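Local coordinates for proximal thread matrix protein 1 (Mytilus galloprovincialis, PDB 4CN9), which binds collagen in the mussel byssus, where it probably helps organise the matrix of the proximal thread, and carries zinc in a MIDAS motif, at residues 285-290 against 436-441; 308-313 against 322-327; 110-115 against 146-151; 381-386 against 408-413; 182-187 against 208-213. All blocks are in the same frame, centred on the assembly; numbering follows the deposited sequence.

Contact 1: residues 285-290 against 436-441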
# COMPACT_ATOMS: atom_id res chain seq x y z
N ASP A 285 -10.44 15.63 -15.08
CA ASP A 285 -9.66 16.50 -15.97
C ASP A 285 -8.15 16.27 -15.90
O ASP A 285 -7.43 16.68 -16.80
CB ASP A 285 -9.97 17.97 -15.68
CG ASP A 285 -11.23 18.45 -16.38
OD1 ASP A 285 -11.64 17.83 -17.40
OD2 ASP A 285 -11.80 19.46 -15.91
N ARG A 286 -7.67 15.63 -14.84
CA ARG A 286 -6.24 15.41 -14.68
C ARG A 286 -5.75 14.19 -15.44
O ARG A 286 -4.54 13.98 -15.55
CB ARG A 286 -5.87 15.31 -13.20
CG ARG A 286 -6.21 16.57 -12.43
CD ARG A 286 -5.23 17.68 -12.73
NE ARG A 286 -3.92 17.35 -12.20
CZ ARG A 286 -3.46 17.75 -11.02
NH1 ARG A 286 -4.20 18.53 -10.24
NH2 ARG A 286 -2.26 17.38 -10.62
N PHE A 287 -6.66 13.38 -15.97
CA PHE A 287 -6.23 12.24 -16.79
C PHE A 287 -6.06 12.65 -18.26
O PHE A 287 -6.79 13.49 -18.78
CB PHE A 287 -7.18 11.05 -16.63
CG PHE A 287 -7.08 10.40 -15.28
CD1 PHE A 287 -7.74 10.92 -14.19
CD2 PHE A 287 -6.27 9.29 -15.09
CE1 PHE A 287 -7.61 10.35 -12.94
CE2 PHE A 287 -6.16 8.70 -13.84
CZ PHE A 287 -6.82 9.23 -12.77
N ASN A 288 -5.08 12.04 -18.91
CA ASN A 288 -4.67 12.45 -20.25
C ASN A 288 -5.73 12.13 -21.29
O ASN A 288 -5.98 12.92 -22.19
CB ASN A 288 -3.35 11.77 -20.63
CG ASN A 288 -2.88 12.17 -22.01
OD1 ASN A 288 -2.61 13.34 -22.26
ND2 ASN A 288 -2.80 11.20 -22.92
N LYS A 289 -6.36 10.97 -21.14
CA LYS A 289 -7.31 10.50 -22.13
C LYS A 289 -8.30 9.55 -21.51
O LYS A 289 -7.91 8.59 -20.84
CB LYS A 289 -6.60 9.78 -23.28
CG LYS A 289 -7.57 9.40 -24.41
CD LYS A 289 -6.86 9.01 -25.70
CE LYS A 289 -6.17 7.66 -25.60
NZ LYS A 289 -5.25 7.42 -26.75
N THR A 290 -9.58 9.79 -21.75
CA THR A 290 -10.62 8.93 -21.19
C THR A 290 -11.17 7.99 -22.24
O THR A 290 -11.04 8.23 -23.46
CB THR A 290 -11.77 9.76 -20.60
OG1 THR A 290 -12.26 10.68 -21.58
CG2 THR A 290 -11.27 10.54 -19.38
N LEU A 436 -2.58 9.48 -6.13
CA LEU A 436 -3.04 8.11 -5.89
C LEU A 436 -3.96 7.62 -7.01
O LEU A 436 -3.84 6.49 -7.47
CB LEU A 436 -3.74 8.02 -4.53
CG LEU A 436 -2.88 8.45 -3.33
CD1 LEU A 436 -3.65 8.35 -2.03
CD2 LEU A 436 -1.62 7.61 -3.25
N ALA A 437 -4.91 8.45 -7.44
CA ALA A 437 -5.81 8.06 -8.52
C ALA A 437 -5.02 7.69 -9.78
O ALA A 437 -5.43 6.80 -10.53
CB ALA A 437 -6.80 9.17 -8.83
N CYS A 438 -3.90 8.38 -10.00
CA CYS A 438 -3.05 8.12 -11.17
C CYS A 438 -2.05 6.99 -10.97
O CYS A 438 -1.27 6.69 -11.88
CB CYS A 438 -2.30 9.40 -11.57
SG CYS A 438 -3.41 10.62 -12.34
N MET A 439 -2.02 6.37 -9.79
CA MET A 439 -1.02 5.35 -9.53
C MET A 439 -1.29 4.13 -10.38
O MET A 439 -2.44 3.70 -10.53
CB MET A 439 -0.99 4.97 -8.05
CG MET A 439 0.26 4.20 -7.63
SD MET A 439 0.23 3.82 -5.86
CE MET A 439 -1.25 2.83 -5.83
N SER A 440 -0.22 3.58 -10.95
CA SER A 440 -0.31 2.46 -11.87
C SER A 440 0.72 1.42 -11.45
O SER A 440 1.93 1.68 -11.47
CB SER A 440 -0.02 2.95 -13.30
OG SER A 440 -0.08 1.87 -14.21
N CYS A 441 0.23 0.25 -11.05
CA CYS A 441 1.08 -0.81 -10.52
C CYS A 441 1.15 -2.00 -11.47
O CYS A 441 0.12 -2.53 -11.90
CB CYS A 441 0.52 -1.29 -9.18
SG CYS A 441 0.57 -0.06 -7.89

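Contact 2: residues 308-313 against 322-327. With SO4 (sulfate ion), chain G.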
# COMPACT_ATOMS: atom_id res chain seq x y z
N LYS A 308 -25.77 2.20 -8.85
CA LYS A 308 -24.84 2.47 -9.96
C LYS A 308 -25.43 3.53 -10.86
O LYS A 308 -26.50 3.33 -11.46
CB LYS A 308 -24.54 1.20 -10.77
CG LYS A 308 -23.55 1.43 -11.92
CD LYS A 308 -23.04 0.12 -12.55
CE LYS A 308 -24.01 -0.47 -13.55
NZ LYS A 308 -23.40 -1.58 -14.35
N GLN A 309 -24.74 4.66 -10.95
CA GLN A 309 -25.19 5.77 -11.78
C GLN A 309 -24.72 5.57 -13.21
O GLN A 309 -25.49 5.71 -14.15
CB GLN A 309 -24.69 7.10 -11.23
CG GLN A 309 -25.16 7.43 -9.84
CD GLN A 309 -26.67 7.56 -9.76
OE1 GLN A 309 -27.33 7.76 -10.76
NE2 GLN A 309 -27.21 7.42 -8.56
N PHE A 310 -23.44 5.25 -13.37
CA PHE A 310 -22.94 4.83 -14.66
C PHE A 310 -21.72 3.94 -14.51
O PHE A 310 -20.91 4.11 -13.59
CB PHE A 310 -22.68 6.02 -15.61
CG PHE A 310 -21.65 7.03 -15.11
CD1 PHE A 310 -20.29 6.84 -15.36
CD2 PHE A 310 -22.04 8.19 -14.46
CE1 PHE A 310 -19.36 7.80 -14.97
CE2 PHE A 310 -21.12 9.13 -14.06
CZ PHE A 310 -19.77 8.93 -14.31
N GLY A 311 -21.63 2.94 -15.39
CA GLY A 311 -20.52 2.02 -15.42
C GLY A 311 -19.41 2.53 -16.31
O GLY A 311 -19.53 3.58 -16.96
N LEU A 312 -18.33 1.75 -16.36
CA LEU A 312 -17.08 2.13 -17.00
C LEU A 312 -17.19 2.30 -18.52
O LEU A 312 -16.36 3.00 -19.14
CB LEU A 312 -16.02 1.05 -16.69
CG LEU A 312 -15.55 0.93 -15.24
CD1 LEU A 312 -14.83 -0.38 -15.03
CD2 LEU A 312 -14.65 2.10 -14.86
N LYS A 313 -18.20 1.68 -19.12
CA LYS A 313 -18.32 1.67 -20.58
C LYS A 313 -19.36 2.64 -21.13
O LYS A 313 -19.56 2.71 -22.36
CB LYS A 313 -18.63 0.26 -21.06
CG LYS A 313 -17.44 -0.68 -21.00
CD LYS A 313 -16.43 -0.35 -22.09
CE LYS A 313 -15.18 -1.23 -22.01
NZ LYS A 313 -14.02 -0.59 -22.69
N LYS A 322 -18.00 14.28 -17.06
CA LYS A 322 -18.27 15.38 -16.14
C LYS A 322 -19.74 15.79 -16.11
O LYS A 322 -20.28 16.07 -15.06
CB LYS A 322 -17.38 16.58 -16.48
CG LYS A 322 -15.91 16.24 -16.36
CD LYS A 322 -15.01 17.46 -16.51
CE LYS A 322 -15.09 18.09 -17.87
NZ LYS A 322 -14.32 19.36 -17.86
N GLY A 323 -20.39 15.83 -17.27
CA GLY A 323 -21.81 16.14 -17.31
C GLY A 323 -22.64 15.05 -16.64
O GLY A 323 -23.68 15.34 -16.04
N ALA A 324 -22.20 13.80 -16.73
CA ALA A 324 -22.93 12.72 -16.06
C ALA A 324 -22.81 12.85 -14.54
O ALA A 324 -23.79 12.63 -13.80
CB ALA A 324 -22.41 11.36 -16.53
N ILE A 325 -21.62 13.21 -14.07
CA ILE A 325 -21.42 13.44 -12.64
C ILE A 325 -22.36 14.53 -12.14
O ILE A 325 -22.99 14.40 -11.08
CB ILE A 325 -19.95 13.82 -12.36
CG1 ILE A 325 -19.07 12.56 -12.46
CG2 ILE A 325 -19.81 14.45 -10.99
CD1 ILE A 325 -17.61 12.85 -12.58
N ASP A 326 -22.51 15.58 -12.93
CA ASP A 326 -23.31 16.73 -12.53
C ASP A 326 -24.81 16.47 -12.47
O ASP A 326 -25.53 17.14 -11.72
CB ASP A 326 -23.02 17.90 -13.47
CG ASP A 326 -21.95 18.82 -12.94
OD1 ASP A 326 -21.69 18.79 -11.72
OD2 ASP A 326 -21.35 19.56 -13.74
N LYS A 327 -25.28 15.51 -13.25
CA LYS A 327 -26.69 15.14 -13.27
C LYS A 327 -27.12 14.29 -12.07
O LYS A 327 -28.31 14.11 -11.82
CB LYS A 327 -27.01 14.37 -14.56
CG LYS A 327 -27.19 15.25 -15.78
CD LYS A 327 -27.64 14.44 -17.00
CE LYS A 327 -27.03 14.98 -18.28
NZ LYS A 327 -27.30 14.12 -19.47
S SO4 G . -21.21 -1.20 -17.76
O1 SO4 G . -22.38 -0.82 -16.97
O2 SO4 G . -20.47 0.01 -18.16
O3 SO4 G . -21.63 -1.91 -18.96
O4 SO4 G . -20.39 -2.07 -16.92

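Contact 3: residues 110-115 against 146-151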
# COMPACT_ATOMS: atom_id res chain seq x y z
N VAL A 110 19.87 -0.90 16.78
CA VAL A 110 19.99 -1.37 15.43
C VAL A 110 21.46 -1.59 15.11
O VAL A 110 22.29 -0.76 15.45
CB VAL A 110 19.42 -0.32 14.45
CG1 VAL A 110 19.55 -0.78 13.04
CG2 VAL A 110 17.96 -0.02 14.80
N LYS A 111 21.76 -2.69 14.45
CA LYS A 111 23.12 -2.96 13.97
C LYS A 111 23.07 -3.28 12.47
O LYS A 111 22.31 -4.15 12.06
CB LYS A 111 23.71 -4.16 14.71
CG LYS A 111 25.09 -4.55 14.25
CD LYS A 111 25.57 -5.88 14.80
CE LYS A 111 26.90 -6.27 14.13
NZ LYS A 111 27.47 -7.54 14.66
N THR A 112 23.85 -2.57 11.66
CA THR A 112 23.98 -2.92 10.25
C THR A 112 24.85 -4.15 10.15
O THR A 112 26.00 -4.12 10.57
CB THR A 112 24.58 -1.77 9.43
OG1 THR A 112 23.62 -0.70 9.35
CG2 THR A 112 24.93 -2.23 8.03
N ALA A 113 24.31 -5.25 9.63
CA ALA A 113 25.12 -6.45 9.43
C ALA A 113 26.10 -6.21 8.29
O ALA A 113 27.29 -6.49 8.40
CB ALA A 113 24.25 -7.67 9.15
N PHE A 114 25.59 -5.70 7.18
CA PHE A 114 26.45 -5.26 6.09
C PHE A 114 25.65 -4.29 5.22
O PHE A 114 24.43 -4.42 5.10
CB PHE A 114 27.02 -6.43 5.28
CG PHE A 114 25.98 -7.38 4.73
CD1 PHE A 114 25.38 -7.15 3.50
CD2 PHE A 114 25.61 -8.51 5.44
CE1 PHE A 114 24.43 -8.03 2.99
CE2 PHE A 114 24.68 -9.38 4.95
CZ PHE A 114 24.08 -9.14 3.72
N PRO A 115 26.33 -3.28 4.66
CA PRO A 115 25.72 -2.30 3.77
C PRO A 115 25.53 -2.81 2.34
O PRO A 115 26.11 -3.83 1.96
CB PRO A 115 26.73 -1.15 3.78
CG PRO A 115 28.05 -1.83 3.99
CD PRO A 115 27.76 -2.99 4.91
N LEU A 146 13.41 1.41 11.13
CA LEU A 146 12.97 2.12 9.93
C LEU A 146 13.72 3.44 9.74
O LEU A 146 14.07 3.81 8.63
CB LEU A 146 11.46 2.37 9.97
CG LEU A 146 10.61 1.10 9.87
CD1 LEU A 146 9.15 1.38 10.23
CD2 LEU A 146 10.70 0.51 8.48
N LYS A 147 13.95 4.14 10.85
CA LYS A 147 14.70 5.40 10.85
C LYS A 147 16.13 5.16 10.39
O LYS A 147 16.66 5.87 9.53
CB LYS A 147 14.69 5.98 12.26
CG LYS A 147 15.43 7.31 12.42
CD LYS A 147 15.42 7.73 13.89
CE LYS A 147 16.50 8.75 14.19
NZ LYS A 147 16.18 10.06 13.58
N HIS A 148 16.76 4.15 10.98
CA HIS A 148 18.13 3.80 10.59
C HIS A 148 18.23 3.49 9.09
O HIS A 148 19.18 3.90 8.40
CB HIS A 148 18.59 2.60 11.43
CG HIS A 148 20.00 2.17 11.16
ND1 HIS A 148 21.07 2.63 11.90
CD2 HIS A 148 20.51 1.33 10.23
CE1 HIS A 148 22.18 2.07 11.45
NE2 HIS A 148 21.87 1.28 10.44
N VAL A 149 17.24 2.77 8.57
CA VAL A 149 17.21 2.43 7.15
C VAL A 149 17.09 3.68 6.27
O VAL A 149 17.81 3.84 5.29
CB VAL A 149 16.09 1.40 6.84
CG1 VAL A 149 15.85 1.29 5.35
CG2 VAL A 149 16.44 0.03 7.44
N ARG A 150 16.20 4.59 6.64
CA ARG A 150 16.06 5.84 5.90
C ARG A 150 17.34 6.70 5.93
O ARG A 150 17.77 7.21 4.91
CB ARG A 150 14.88 6.65 6.44
CG ARG A 150 14.68 7.98 5.73
CD ARG A 150 13.48 8.74 6.27
NE ARG A 150 13.46 8.82 7.73
CZ ARG A 150 14.06 9.76 8.46
NH1 ARG A 150 14.76 10.73 7.88
NH2 ARG A 150 13.96 9.74 9.78
N GLU A 151 17.93 6.84 7.11
CA GLU A 151 19.05 7.75 7.31
C GLU A 151 20.42 7.17 6.89
O GLU A 151 21.30 7.91 6.46
CB GLU A 151 19.11 8.20 8.78
CG GLU A 151 17.89 9.03 9.22
CD GLU A 151 17.95 9.52 10.68
OE1 GLU A 151 18.75 9.00 11.48
OE2 GLU A 151 17.18 10.44 11.02

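Contact 4: residues 381-386 against 408-413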
# COMPACT_ATOMS: atom_id res chain seq x y z
N HIS A 381 -15.38 -5.95 5.15
CA HIS A 381 -15.46 -7.13 4.30
C HIS A 381 -15.49 -6.80 2.79
O HIS A 381 -14.79 -7.44 2.00
CB HIS A 381 -16.69 -7.96 4.67
CG HIS A 381 -16.82 -9.22 3.88
ND1 HIS A 381 -17.86 -9.45 3.00
CD2 HIS A 381 -16.04 -10.33 3.83
CE1 HIS A 381 -17.71 -10.63 2.44
NE2 HIS A 381 -16.62 -11.19 2.93
N GLU A 382 -16.29 -5.81 2.40
CA GLU A 382 -16.40 -5.45 0.98
C GLU A 382 -15.10 -4.87 0.45
O GLU A 382 -14.71 -5.12 -0.69
CB GLU A 382 -17.57 -4.48 0.73
CG GLU A 382 -18.94 -4.98 1.15
CD GLU A 382 -19.39 -6.22 0.40
OE1 GLU A 382 -18.91 -6.47 -0.73
OE2 GLU A 382 -20.23 -6.96 0.96
N SER A 383 -14.40 -4.10 1.27
CA SER A 383 -13.13 -3.53 0.85
C SER A 383 -12.08 -4.63 0.76
O SER A 383 -11.26 -4.62 -0.14
CB SER A 383 -12.66 -2.44 1.81
OG SER A 383 -12.65 -2.93 3.14
N SER A 384 -12.10 -5.59 1.69
CA SER A 384 -11.16 -6.70 1.63
C SER A 384 -11.27 -7.46 0.31
O SER A 384 -10.26 -7.74 -0.35
CB SER A 384 -11.37 -7.64 2.81
OG SER A 384 -10.53 -8.77 2.69
N LEU A 385 -12.50 -7.77 -0.09
CA LEU A 385 -12.79 -8.46 -1.33
C LEU A 385 -12.33 -7.64 -2.54
O LEU A 385 -11.72 -8.18 -3.45
CB LEU A 385 -14.28 -8.77 -1.45
CG LEU A 385 -14.83 -9.82 -0.46
CD1 LEU A 385 -16.28 -10.19 -0.79
CD2 LEU A 385 -13.95 -11.05 -0.46
N LEU A 386 -12.62 -6.34 -2.54
CA LEU A 386 -12.10 -5.47 -3.60
C LEU A 386 -10.56 -5.46 -3.64
O LEU A 386 -9.99 -5.59 -4.72
CB LEU A 386 -12.61 -4.03 -3.44
CG LEU A 386 -14.07 -3.77 -3.83
CD1 LEU A 386 -14.57 -2.51 -3.18
CD2 LEU A 386 -14.22 -3.69 -5.33
N ILE A 408 -10.14 4.10 7.56
CA ILE A 408 -8.92 3.32 7.69
C ILE A 408 -9.19 1.86 7.34
O ILE A 408 -8.37 1.22 6.66
CB ILE A 408 -8.31 3.43 9.12
CG1 ILE A 408 -7.71 4.83 9.34
CG2 ILE A 408 -7.24 2.37 9.33
CD1 ILE A 408 -7.41 5.15 10.83
N ASN A 409 -10.34 1.33 7.74
CA ASN A 409 -10.68 -0.05 7.38
C ASN A 409 -10.79 -0.29 5.89
O ASN A 409 -10.40 -1.34 5.40
CB ASN A 409 -11.99 -0.49 8.03
CG ASN A 409 -11.87 -0.65 9.54
OD1 ASN A 409 -10.78 -0.64 10.09
ND2 ASN A 409 -13.01 -0.81 10.19
N ILE A 410 -11.36 0.66 5.15
CA ILE A 410 -11.61 0.41 3.74
C ILE A 410 -10.44 0.75 2.84
O ILE A 410 -10.31 0.15 1.80
CB ILE A 410 -12.88 1.12 3.21
CG1 ILE A 410 -12.66 2.61 3.06
CG2 ILE A 410 -14.10 0.83 4.09
CD1 ILE A 410 -13.76 3.29 2.25
N ALA A 411 -9.62 1.72 3.22
CA ALA A 411 -8.52 2.15 2.35
C ALA A 411 -7.44 1.08 2.24
O ALA A 411 -7.30 0.23 3.12
CB ALA A 411 -7.92 3.44 2.85
N SER A 412 -6.67 1.16 1.16
CA SER A 412 -5.58 0.22 0.91
C SER A 412 -4.40 0.52 1.83
O SER A 412 -3.50 -0.32 2.02
CB SER A 412 -5.14 0.28 -0.56
OG SER A 412 -6.08 -0.36 -1.42
N SER A 413 -4.41 1.72 2.39
CA SER A 413 -3.40 2.15 3.32
C SER A 413 -3.90 3.38 4.06
O SER A 413 -4.66 4.17 3.52
CB SER A 413 -2.10 2.49 2.56
OG SER A 413 -1.17 3.07 3.44

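Contact 5: residues 182-187 against 208-213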
# COMPACT_ATOMS: atom_id res chain seq x y z
N PRO A 182 8.79 6.18 17.23
CA PRO A 182 7.42 5.77 16.87
C PRO A 182 7.38 5.30 15.41
O PRO A 182 7.79 6.05 14.54
CB PRO A 182 6.60 7.05 17.07
CG PRO A 182 7.58 8.17 17.09
CD PRO A 182 8.86 7.60 17.62
N PRO A 183 6.91 4.06 15.17
CA PRO A 183 7.08 3.39 13.88
C PRO A 183 6.23 3.93 12.73
O PRO A 183 6.69 3.95 11.60
CB PRO A 183 6.69 1.93 14.19
CG PRO A 183 5.82 2.01 15.38
CD PRO A 183 6.35 3.15 16.19
N GLN A 184 5.01 4.38 13.00
CA GLN A 184 4.14 4.82 11.91
C GLN A 184 4.74 6.04 11.25
O GLN A 184 4.78 6.15 10.03
CB GLN A 184 2.73 5.09 12.42
CG GLN A 184 2.16 3.92 13.15
CD GLN A 184 2.23 2.67 12.30
OE1 GLN A 184 2.33 2.76 11.08
NE2 GLN A 184 2.22 1.50 12.94
N HIS A 185 5.26 6.94 12.08
CA HIS A 185 5.88 8.16 11.57
C HIS A 185 7.16 7.88 10.79
O HIS A 185 7.40 8.48 9.73
CB HIS A 185 6.17 9.10 12.74
CG HIS A 185 6.70 10.43 12.32
ND1 HIS A 185 5.98 11.29 11.51
CD2 HIS A 185 7.87 11.05 12.59
CE1 HIS A 185 6.69 12.39 11.31
NE2 HIS A 185 7.84 12.27 11.95
N GLU A 186 8.02 7.00 11.30
CA GLU A 186 9.22 6.62 10.56
C GLU A 186 8.90 5.91 9.23
O GLU A 186 9.59 6.10 8.23
CB GLU A 186 10.14 5.75 11.42
CG GLU A 186 10.65 6.45 12.67
CD GLU A 186 11.38 7.77 12.36
OE1 GLU A 186 11.97 7.89 11.28
OE2 GLU A 186 11.33 8.68 13.22
N ALA A 187 7.85 5.09 9.23
CA ALA A 187 7.45 4.39 8.01
C ALA A 187 6.94 5.38 6.96
O ALA A 187 7.20 5.23 5.77
CB ALA A 187 6.38 3.35 8.34
N LYS A 208 -1.00 -7.12 13.64
CA LYS A 208 -1.17 -7.02 12.20
C LYS A 208 -1.46 -5.61 11.72
O LYS A 208 -0.95 -5.17 10.69
CB LYS A 208 -2.27 -7.98 11.72
CG LYS A 208 -2.34 -8.06 10.22
CD LYS A 208 -3.34 -9.10 9.77
CE LYS A 208 -3.46 -9.13 8.26
NZ LYS A 208 -4.71 -9.82 7.86
N THR A 209 -2.26 -4.87 12.48
CA THR A 209 -2.63 -3.52 12.07
C THR A 209 -1.43 -2.59 12.10
O THR A 209 -1.36 -1.66 11.31
CB THR A 209 -3.76 -2.95 12.94
OG1 THR A 209 -3.46 -3.19 14.32
CG2 THR A 209 -5.07 -3.63 12.58
N GLU A 210 -0.48 -2.84 13.00
CA GLU A 210 0.76 -2.06 13.05
C GLU A 210 1.60 -2.33 11.80
O GLU A 210 2.13 -1.41 11.18
CB GLU A 210 1.56 -2.40 14.31
CG GLU A 210 3.03 -1.97 14.27
CD GLU A 210 3.73 -2.16 15.61
OE1 GLU A 210 3.62 -1.25 16.47
OE2 GLU A 210 4.38 -3.22 15.82
N LEU A 211 1.71 -3.59 11.41
CA LEU A 211 2.43 -3.92 10.19
C LEU A 211 1.72 -3.33 8.97
O LEU A 211 2.36 -2.84 8.03
CB LEU A 211 2.59 -5.44 10.05
CG LEU A 211 3.44 -6.11 11.14
CD1 LEU A 211 3.73 -7.57 10.75
CD2 LEU A 211 4.73 -5.35 11.43
N GLU A 212 0.39 -3.35 8.99
CA GLU A 212 -0.40 -2.78 7.91
C GLU A 212 -0.18 -1.27 7.73
O GLU A 212 -0.28 -0.74 6.62
CB GLU A 212 -1.89 -3.06 8.10
CG GLU A 212 -2.29 -4.45 7.67
CD GLU A 212 -3.72 -4.80 8.04
OE1 GLU A 212 -4.32 -4.08 8.87
OE2 GLU A 212 -4.23 -5.79 7.49
N GLN A 213 0.09 -0.57 8.83
CA GLN A 213 0.37 0.86 8.77
C GLN A 213 1.77 1.11 8.20
O GLN A 213 1.99 2.10 7.50
CB GLN A 213 0.31 1.49 10.16
CG GLN A 213 -1.03 1.41 10.87
CD GLN A 213 -1.02 2.19 12.19
OE1 GLN A 213 -0.40 1.78 13.18
NE2 GLN A 213 -1.70 3.34 12.20
O HOH W 1 2.12 1.00 15.75

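Contact 1: residues 285-290 against 436-441
The loop at 285-290 runs past the point where helix 430-437 gives way to strand 439-447, with the CA atoms of Phe-287 and Cys-438 7.7 Å apart and no backbone pairing between the two segments. The link is made by the Phe-287 ring. Its CG lies anti to the carbonyl carbon (chi1 -71°), and from there the far end of the ring reaches the helix terminus. Cys-438 SG sits over one face, 4.0 Å from the ring centroid and 27° off the normal, displaced toward the CE2-CZ rim: a sulfur-aromatic contact. That sulfur is half of the disulfide to Cys-249, which ties the end of helix 430-437 to the chain leading into strand 253-260 of the second von Willebrand A domain. At the ring's edge, close to its plane, Ala-437 O lies 3.6 Å from Phe-287 CZ, while the methyl Ala-437 CB comes within 3.9 Å of the same CZ. All three residues are buried. Phe-297 of strand 295-302 meets Phe-287 edge-to-face. Within 436-441, Met-439 N bonds to Leu-436 O at 3.0 Å, closing the turn that carries Ala-437 and Cys-438, and Asn-288 pairs through its backbone with Cys-249.

Contact 2: residues 308-313 against 322-327
Lys-308 NZ donates to the sulfate oxygen O1 at 2.9 Å, and from the other end of the same bend Lys-313 N reaches O2 at 3.0 Å with an N-H...O angle of 158°. The anion, probably from the crystallisation liquor, therefore sits in the crook of residues 308-313. Lys-308 CG is trans to the backbone N (chi1 -179°) and the chain kinks at chi3 to get there; its NZ also bonds to Glu-348 O, so two acceptors hold the ammonium. The link to helix 318-327 is apolar and is carried by Phe-310. Its CG stands between the backbone N and the carbonyl carbon (chi1 61°), sending the ring across to the helix. Ala-324 CB meets the CE2 corner of the Phe-310 ring at 3.6 Å, coming in at a slant. Farther along, Ile-325 CG1 lies 4.1 Å from Phe-310 CZ, the two side chains running at an oblique angle. Tyr-315 meets Phe-310 edge-to-face, and Ile-325 also packs on Lys-277 and Met-280 of helix 272-285. Gln-309 and Phe-310 both pair with Val-299, a classic beta bulge in the edge strand 306-310, and the contact joins this bulged margin to a flanking helix of the open alpha/beta sheet of a von Willebrand A domain.

Contact 3: residues 110-115 against 146-151
His-148 stretches its imidazole toward strand 110-112, where one valine takes a face of the ring and one threonine takes its edge. Val-110 CG1 lies over the face, 3.7 Å from the ring centroid and 19° off the normal, a CH-pi contact that is closest at His-148 CG, 3.5 Å from that methyl. The Thr-112 side chain crosses the histidine at about a right angle and offers its hydroxyl oxygen at the rim: His-148 NE2 donates to Thr-112 OG1 at 2.9 Å, with an N-H...O angle of 161° and the oxygen only slightly out of the ring plane. What reaches this far is a histidine whose CG is trans to its own N (chi1 -178°), carrying the ring straight out from helix 142-153. Together the methyl and the bond probably restrict both the tilt and the rotation of the imidazole. In the first von Willebrand A domain this ties the outermost strand of the central sheet to a helix covering one side of it; Val-110 and His-148 also both rest on Val-104 of the neighbouring strand. On the helix itself Lys-147 NZ bonds to Glu-151 OE2 at 2.8 Å, approaching from above the carboxylate plane. Arg-150 NH2 stands 3.5 Å from the same Glu-151 OE2, completing a small salt-bridge network, and Arg-150 is further paired with Glu-186.

Contact 4: residues 381-386 against 408-413
Ser-383 presses its CB against the last turn of helix 404-410, 3.5 Å from Ile-410 O and 3.8 Å from Ile-410 CB. This is close packing of a small side chain on backbone: the CA atoms of Ser-383 and Ile-410 are only 5.1 Å apart. Ser-383 OG lies 3.5 Å from Ile-410 CA and 3.6 Å from Asn-409 O, but its polar partners are in its own helix. With chi1 at 53° the hydroxyl folds back between N and C of its residue and bonds to Pro-379 O, with Glu-380 O as a second, shared or alternative acceptor, so a buried serine is satisfied without drawing on the opposite segment. Ile-410 likewise places CG1 between its N and carbonyl carbon (chi1 73°), and the end of the side chain leads away from Ser-383; Ile-410 also touches Pro-379 and Ala-395. The carbonyl of Ile-410, at the end of its helix, is taken by Arg-387 NH1, which makes a weak bond to Asn-409 O. Beyond the helix end, Ser-412 is joined by its backbone to Ile-393 and to Lys-218 of the first A domain. The whole contact sets helices 379-388 and 404-410 against each other over strand 391-398, on which Ser-383 and Ile-410 both rest.

Contact 5: residues 182-187 against 208-213
Glu-210 and Gln-213, one turn apart on helix 208-214, are the residues that meet Pro-183 and Gln-184 at the start of helix 183-192. Both helices belong to the alpha/beta fold of the first von Willebrand A domain, and the axes of the two short segments run in roughly the same direction, 24° apart and 10.0 Å at closest approach. Glu-210 comes first. Its CG is trans to the backbone N (chi1 163°) and the chain is extended beyond it, which brings the carboxylate toward the first turn of the other helix. Glu-210 OE1 accepts from a water at 2.8 Å, and as modelled that water accepts in turn from Gln-184 NE2 at 2.9 Å; Glu-210 OE2 meanwhile takes the backbone N of Ser-177, so both carboxylate oxygens are engaged. Pro-183 CG lies 4.1 Å from Glu-210 OE1, the two side chains crossing at about a right angle. The backbone carbonyl of Glu-210 also takes part, through a weak bond of 3.4 Å from Gln-184 NE2 to Glu-210 O that depends on the doubtful placing of the Gln-184 amide. One turn on, Gln-213 packs across the Gln-184 side chain, but the pair is modelled too tightly to be read in detail. Gln-213 O accepts from Lys-191 NZ, and Gln-213 NE2 bonds to Glu-414 OE1 in the second A domain.

Overall arrangement
Contacts 1, 2 and 4 are buried: contacts 2 and 4 belong to the second A domain, and contact 1 joins it to the strand that follows helix 430-437. Contacts 3 and 5 lie nearer the surface of the first. The buried ones rely on packing, a ring against sulfur or aliphatic groups in contacts 1 and 2, a serine against backbone in contact 4. The surface pair adds polar links: an imidazole-hydroxyl bond beside a CH-pi contact in contact 3, a water bridge in contact 5. Contacts 4 and 5 join corresponding helix pairs of the two domains and face each other across the boundary, nearest atoms about 5 Å apart. Contacts 1 and 2 meet through the Asp-285 to Lys-322 salt bridge.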